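Local structure of Two-component system response regulator/GGDEF domain protein (Aeromonas salmonicida, 3LUF) at residues Q5-E11 and G29-F35; A23-T28 and Q110-V116. The protein probably makes cyclic di-GMP from two GTP molecules, as a diguanylate cyclase whose N-terminal part, given here, consists of two magnesium-binding receiver domains. All coordinates share one frame; numbering follows the deposited sequence. Where two conformers were deposited one is given.

How the contacts relate
Both contacts lie in the first receiver domain, their centres about 11 Å apart. Contact 1 is the sheet edge, strands 6-10 and 31-35; contact 2 packs helix 14-27, the connection between those strands, against helix 106-122. The two meet where Ile32 CD1 reaches Ile24 CG2 at 3.7 Å and Leu30 CD1 reaches Val116 CG2, also at 3.7 Å, so sheet and helix layer share one apolar core. Just past the C-terminal end of strand 6-10, the side chain of Glu11 comes within about 4 Å of the magnesium ion, which Asp12, Asp55 and Thr57 bind; Asp55 is the predicted phosphorylation site. Contact 2 lies farther from that site: the side chain of Ile24 is about 10 Å from that of Glu11.

Contact 1. Residues Q5-E11 and G29-F35; sequences QKILIVE and GLEIDAF
Ile9 and Ile32 meet through methyl groups, Ile9 CD1 lying 3.7 Å from Ile32 CG2, and Ile9 CB rests 3.9 Å from Ala34 CB. Ile9 places CG1 opposite its carbonyl carbon (chi1 -61°), with CD1 extended beyond it to reach Ile32. Helix 14-27 covers this face through Leu20, Ile21 and Ile24. On the reverse face Leu8 crosses Phe35 at about a right angle, and its CD1 lies in the plane of the ring at the edge, 3.7 Å from Phe35 CE2. Between the faces runs a parallel ladder of six backbone bonds, from Glu31 N to Gln5 O through to Glu11 N to Phe35 O; Asp33 N to Ile7 O is 3.0 Å and nearly straight at 172°. At the polar edge Lys6, bent at chi2 and chi3, sends NZ to Asp33 OD2 in a weak salt bridge of 3.4 Å. Glu48 is the stronger partner of that ammonium, while Tyr49 OH bonds to Asp33 OD2. The chemistry thus differs by face: hydrocarbon under helix 14-27, but mixed on the reverse, with Leu8 against the Phe35 edge at one end and the Lys6, Glu48, Asp33 and Tyr49 cluster at the other, the weak Lys6-Asp33 pair being one link among several.

Contact 2. Residues A23-T28 and Q110-V116; sequences AIAQQT and QYAVGLV
The first and last helices of the first receiver domain, 14-27 and 106-122, pack side by side on one face of its central sheet, and Val113 is the residue of the later helix that fits against Ala23, Ile24, Gln27 and Thr28 of the earlier one. The short helical segments approach to 9.6 Å between axes and cross at -44°. Val113 divides its two methyls between neighbours. CG1, anti to the backbone N, lies 3.7 Å from Gln27 CB, whereas CG2 turns to Ala23 CB at 3.6 Å and then to Ile24 CG1 at 4.1 Å. One turn further along, Val116 CG2 touches Ile24 CG1 and Thr28 CG2, each at 4.2 Å. At the Gln110 end of the contact the packing becomes polar. Gln27 and Gln110 come from opposite directions with their amide planes only 11° apart, and Gln110 NE2 donates to Gln27 OE1 at 2.7 Å. The bond is short but bent, 134° at the hydrogen, with the donor tilted somewhat from the carbonyl plane of Gln27. Arg106 bonds to Gln110 OE1, which helps to fix the rotation of that amide. Where the earlier helix ends, Thr28 OG1 returns a 2.7 Å bond to Ile24 O; that oxygen also accepts from Thr28 N, the two donors arriving from opposite faces of its plane. Thr28 OG1 in turn accepts from Leu30 N, tying the helix end to the run into strand 31-35. Leu53 on strand 49-55 lies against both Ile24 and Val116, placing their side chains between helices and sheet. Such a pair of helices flanking the same side of a five-stranded parallel sheet of order 2-1-3-4-5 is typical of the CheY-like receiver fold.

Contact 1. Residues Q5-E11 and G29-F35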
loop_
_atom_site.group_PDB
_atom_site.type_symbol
_atom_site.label_atom_id
_atom_site.label_comp_id
_atom_site.label_asym_id
_atom_site.label_seq_id
_atom_site.Cartn_x
_atom_site.Cartn_y
_atom_site.Cartn_z
ATOM N N GLN B 5 11.068 15.738 19.633
ATOM C CA GLN B 5 10.677 14.382 20.006
ATOM C C GLN B 5 9.619 14.392 21.102
ATOM O O GLN B 5 9.527 13.457 21.878
ATOM C CB GLN B 5 11.908 13.586 20.439
ATOM C CG GLN B 5 11.678 12.087 20.628
ATOM C CD GLN B 5 12.926 11.365 21.069
ATOM O OE1 GLN B 5 12.856 10.364 21.792
ATOM N NE2 GLN B 5 14.082 11.862 20.631
ATOM N N LYS B 6 8.870 15.484 21.190
ATOM C CA LYS B 6 7.819 15.590 22.209
ATOM C C LYS B 6 6.456 15.816 21.550
ATOM O O LYS B 6 6.374 16.443 20.487
ATOM C CB LYS B 6 8.143 16.731 23.180
ATOM C CG LYS B 6 7.383 16.627 24.493
ATOM C CD LYS B 6 8.192 17.106 25.686
ATOM C CE LYS B 6 8.765 18.483 25.461
ATOM N NZ LYS B 6 9.092 19.035 26.795
ATOM N N ILE B 7 5.390 15.273 22.138
ATOM C CA ILE B 7 4.038 15.641 21.659
ATOM C C ILE B 7 3.213 16.240 22.785
ATOM O O ILE B 7 3.501 16.015 23.954
ATOM C CB ILE B 7 3.242 14.480 20.984
ATOM C CG1 ILE B 7 2.960 13.365 21.985
ATOM C CG2 ILE B 7 3.990 13.958 19.725
ATOM C CD1 ILE B 7 1.656 12.707 21.792
ATOM N N LEU B 8 2.219 17.023 22.394
ATOM C CA LEU B 8 1.325 17.703 23.332
ATOM C C LEU B 8 -0.065 17.086 23.133
ATOM O O LEU B 8 -0.542 16.944 22.007
ATOM C CB LEU B 8 1.276 19.200 22.972
ATOM C CG LEU B 8 0.245 20.005 23.815
ATOM C CD1 LEU B 8 0.697 19.971 25.255
ATOM C CD2 LEU B 8 0.110 21.453 23.303
ATOM N N ILE B 9 -0.716 16.783 24.246
ATOM C CA ILE B 9 -2.099 16.287 24.236
ATOM C C ILE B 9 -2.906 17.245 25.086
ATOM O O ILE B 9 -2.530 17.510 26.229
ATOM C CB ILE B 9 -2.190 14.838 24.817
ATOM C CG1 ILE B 9 -1.362 13.871 23.962
ATOM C CG2 ILE B 9 -3.664 14.349 24.817
ATOM C CD1 ILE B 9 -1.287 12.462 24.592
ATOM N N VAL B 10 -3.975 17.793 24.524
ATOM C CA VAL B 10 -4.897 18.610 25.339
ATOM C C VAL B 10 -6.284 17.999 25.182
ATOM O O VAL B 10 -6.901 18.077 24.112
ATOM C CB VAL B 10 -4.892 20.097 24.894
ATOM C CG1 VAL B 10 -5.651 20.938 25.913
ATOM C CG2 VAL B 10 -3.444 20.621 24.699
ATOM N N GLU B 11 -6.737 17.350 26.247
ATOM C CA GLU B 11 -7.950 16.538 26.218
ATOM C C GLU B 11 -8.487 16.406 27.645
ATOM O O GLU B 11 -7.782 15.951 28.544
ATOM C CB GLU B 11 -7.599 15.131 25.668
ATOM C CG GLU B 11 -8.722 14.075 25.873
ATOM C CD GLU B 11 -10.036 14.441 25.172
ATOM O OE1 GLU B 11 -10.081 14.383 23.939
ATOM O OE2 GLU B 11 -11.051 14.689 25.877
ATOM N N GLY B 29 8.444 6.378 20.633
ATOM C CA GLY B 29 9.559 6.965 21.383
ATOM C C GLY B 29 9.368 8.413 21.795
ATOM O O GLY B 29 10.322 9.084 22.202
ATOM N N LEU B 30 8.135 8.907 21.717
ATOM C CA LEU B 30 7.846 10.316 22.013
ATOM C C LEU B 30 7.662 10.629 23.505
ATOM O O LEU B 30 7.000 9.876 24.221
ATOM C CB LEU B 30 6.580 10.745 21.257
ATOM C CG LEU B 30 6.710 10.701 19.734
ATOM C CD1 LEU B 30 5.318 10.818 19.103
ATOM C CD2 LEU B 30 7.601 11.791 19.280
ATOM N N GLU B 31 8.239 11.745 23.964
ATOM C CA GLU B 31 7.919 12.302 25.289
ATOM C C GLU B 31 6.574 13.005 25.191
ATOM O O GLU B 31 6.288 13.655 24.186
ATOM C CB GLU B 31 8.952 13.328 25.744
ATOM C CG GLU B 31 9.907 12.860 26.845
ATOM C CD GLU B 31 11.309 12.652 26.318
ATOM O OE1 GLU B 31 11.443 12.195 25.162
ATOM O OE2 GLU B 31 12.274 12.974 27.044
ATOM N N ILE B 32 5.759 12.881 26.233
ATOM C CA ILE B 32 4.394 13.361 26.188
ATOM C C ILE B 32 4.166 14.380 27.273
ATOM O O ILE B 32 4.473 14.104 28.429
ATOM C CB ILE B 32 3.369 12.203 26.423
ATOM C CG1 ILE B 32 3.563 11.081 25.395
ATOM C CG2 ILE B 32 1.945 12.741 26.335
ATOM C CD1 ILE B 32 2.803 9.781 25.777
ATOM N N ASP B 33 3.617 15.535 26.898
ATOM C CA ASP B 33 3.018 16.464 27.858
ATOM C C ASP B 33 1.513 16.472 27.613
ATOM O O ASP B 33 1.063 16.817 26.509
ATOM C CB ASP B 33 3.567 17.875 27.651
ATOM C CG ASP B 33 5.021 18.016 28.098
ATOM O OD1 ASP B 33 5.443 17.313 29.038
ATOM O OD2 ASP B 33 5.734 18.854 27.512
ATOM N N ALA B 34 0.736 16.149 28.651
ATOM C CA ALA B 34 -0.714 16.051 28.493
ATOM C C ALA B 34 -1.461 16.871 29.545
ATOM O O ALA B 34 -1.172 16.756 30.742
ATOM C CB ALA B 34 -1.172 14.578 28.581
ATOM N N PHE B 35 -2.437 17.646 29.084
ATOM C CA PHE B 35 -3.191 18.537 29.965
ATOM C C PHE B 35 -4.666 18.411 29.725
ATOM O O PHE B 35 -5.097 18.018 28.633
ATOM C CB PHE B 35 -2.755 19.995 29.751
ATOM C CG PHE B 35 -1.302 20.187 29.898
ATOM C CD1 PHE B 35 -0.735 20.237 31.179
ATOM C CD2 PHE B 35 -0.469 20.257 28.758
ATOM C CE1 PHE B 35 0.642 20.363 31.328
ATOM C CE2 PHE B 35 0.902 20.393 28.893
ATOM C CZ PHE B 35 1.465 20.441 30.180
#

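Contact 2. Residues A23-T28 and Q110-V116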
loop_
_atom_site.group_PDB
_atom_site.type_symbol
_atom_site.label_atom_id
_atom_site.label_comp_id
_atom_site.label_asym_id
_atom_site.label_seq_id
_atom_site.Cartn_x
_atom_site.Cartn_y
_atom_site.Cartn_z
ATOM N N ALA B 23 -0.984 4.378 25.240
ATOM C CA ALA B 23 -0.690 3.837 23.913
ATOM C C ALA B 23 0.525 4.515 23.271
ATOM O O ALA B 23 1.398 3.834 22.707
ATOM C CB ALA B 23 -1.884 3.927 23.017
ATOM N N ILE B 24 0.600 5.844 23.366
ATOM C CA ILE B 24 1.698 6.565 22.720
ATOM C C ILE B 24 3.037 6.270 23.455
ATOM O O ILE B 24 4.098 6.081 22.807
ATOM C CB ILE B 24 1.368 8.069 22.625
ATOM C CG1 ILE B 24 0.231 8.267 21.631
ATOM C CG2 ILE B 24 2.597 8.871 22.173
ATOM C CD1 ILE B 24 -0.399 9.663 21.670
ATOM N N ALA B 25 2.963 6.159 24.783
ATOM C CA ALA B 25 4.123 5.856 25.611
ATOM C C ALA B 25 4.642 4.447 25.321
ATOM O O ALA B 25 5.852 4.217 25.362
ATOM C CB ALA B 25 3.790 5.982 27.105
ATOM N N GLN B 26 3.733 3.518 25.032
ATOM C CA GLN B 26 4.141 2.128 24.887
ATOM C C GLN B 26 4.607 1.831 23.473
ATOM O O GLN B 26 5.508 1.028 23.276
ATOM C CB GLN B 26 3.006 1.215 25.331
ATOM C CG GLN B 26 3.162 -0.265 25.033
ATOM C CD GLN B 26 1.824 -0.939 25.240
ATOM O OE1 GLN B 26 1.431 -1.205 26.369
ATOM N NE2 GLN B 26 1.096 -1.157 24.163
ATOM N N GLN B 27 4.032 2.516 22.500
ATOM C CA GLN B 27 4.234 2.181 21.112
ATOM C C GLN B 27 5.096 3.159 20.333
ATOM O O GLN B 27 5.464 2.878 19.201
ATOM C CB GLN B 27 2.867 2.000 20.422
ATOM C CG GLN B 27 2.030 0.916 21.068
ATOM C CD GLN B 27 0.661 0.790 20.430
ATOM O OE1 GLN B 27 0.535 0.665 19.206
ATOM N NE2 GLN B 27 -0.372 0.813 21.260
ATOM N N THR B 28 5.416 4.313 20.921
ATOM C CA THR B 28 6.333 5.267 20.289
ATOM C C THR B 28 7.482 5.668 21.215
ATOM O O THR B 28 7.468 5.348 22.417
ATOM C CB THR B 28 5.625 6.564 19.845
ATOM O OG1 THR B 28 5.523 7.479 20.943
ATOM C CG2 THR B 28 4.228 6.256 19.263
ATOM N N GLN B 110 -6.382 4.393 18.245
ATOM C CA GLN B 110 -5.152 3.776 17.827
ATOM C C GLN B 110 -4.579 4.458 16.574
ATOM O O GLN B 110 -3.374 4.490 16.397
ATOM C CB GLN B 110 -5.365 2.275 17.590
ATOM C CG GLN B 110 -4.110 1.491 17.375
ATOM C CD GLN B 110 -3.171 1.521 18.567
ATOM O OE1 GLN B 110 -3.582 1.729 19.716
ATOM N NE2 GLN B 110 -1.909 1.306 18.299
ATOM N N TYR B 111 -5.439 4.998 15.708
ATOM C CA TYR B 111 -4.959 5.754 14.541
ATOM C C TYR B 111 -3.943 6.862 14.937
ATOM O O TYR B 111 -2.937 7.089 14.244
ATOM C CB TYR B 111 -6.135 6.359 13.757
ATOM C CG TYR B 111 -5.745 7.139 12.529
ATOM C CD1 TYR B 111 -5.562 6.500 11.286
ATOM C CD2 TYR B 111 -5.559 8.515 12.595
ATOM C CE1 TYR B 111 -5.192 7.248 10.129
ATOM C CE2 TYR B 111 -5.199 9.248 11.477
ATOM C CZ TYR B 111 -5.010 8.617 10.259
ATOM O OH TYR B 111 -4.662 9.394 9.189
ATOM N N ALA B 112 -4.222 7.545 16.036
ATOM C CA ALA B 112 -3.357 8.656 16.485
ATOM C C ALA B 112 -1.929 8.152 16.804
ATOM O O ALA B 112 -0.919 8.848 16.589
ATOM C CB ALA B 112 -4.011 9.328 17.698
ATOM N N VAL B 113 -1.837 6.917 17.277
ATOM C CA VAL B 113 -0.555 6.345 17.697
ATOM C C VAL B 113 0.365 6.112 16.496
ATOM O O VAL B 113 1.516 6.575 16.458
ATOM C CB VAL B 113 -0.758 5.011 18.486
ATOM C CG1 VAL B 113 0.577 4.444 18.920
ATOM C CG2 VAL B 113 -1.667 5.225 19.692
ATOM N N GLY B 114 -0.152 5.436 15.475
ATOM C CA GLY B 114 0.594 5.249 14.241
ATOM C C GLY B 114 0.917 6.562 13.584
ATOM O O GLY B 114 1.995 6.721 13.051
ATOM N N LEU B 115 -0.005 7.518 13.661
ATOM C CA LEU B 115 0.203 8.820 13.035
ATOM C C LEU B 115 1.363 9.559 13.685
ATOM O O LEU B 115 2.251 10.051 12.980
ATOM C CB LEU B 115 -1.041 9.675 13.177
ATOM C CG LEU B 115 -0.974 11.098 12.627
ATOM C CD1 LEU B 115 -0.556 11.159 11.181
ATOM C CD2 LEU B 115 -2.334 11.784 12.809
ATOM N N VAL B 116 1.362 9.649 15.006
ATOM C CA VAL B 116 2.401 10.498 15.658
ATOM C C VAL B 116 3.789 9.874 15.530
ATOM O O VAL B 116 4.803 10.583 15.455
ATOM C CB VAL B 116 2.079 10.872 17.139
ATOM C CG1 VAL B 116 0.758 11.708 17.162
ATOM C CG2 VAL B 116 2.019 9.623 18.049
#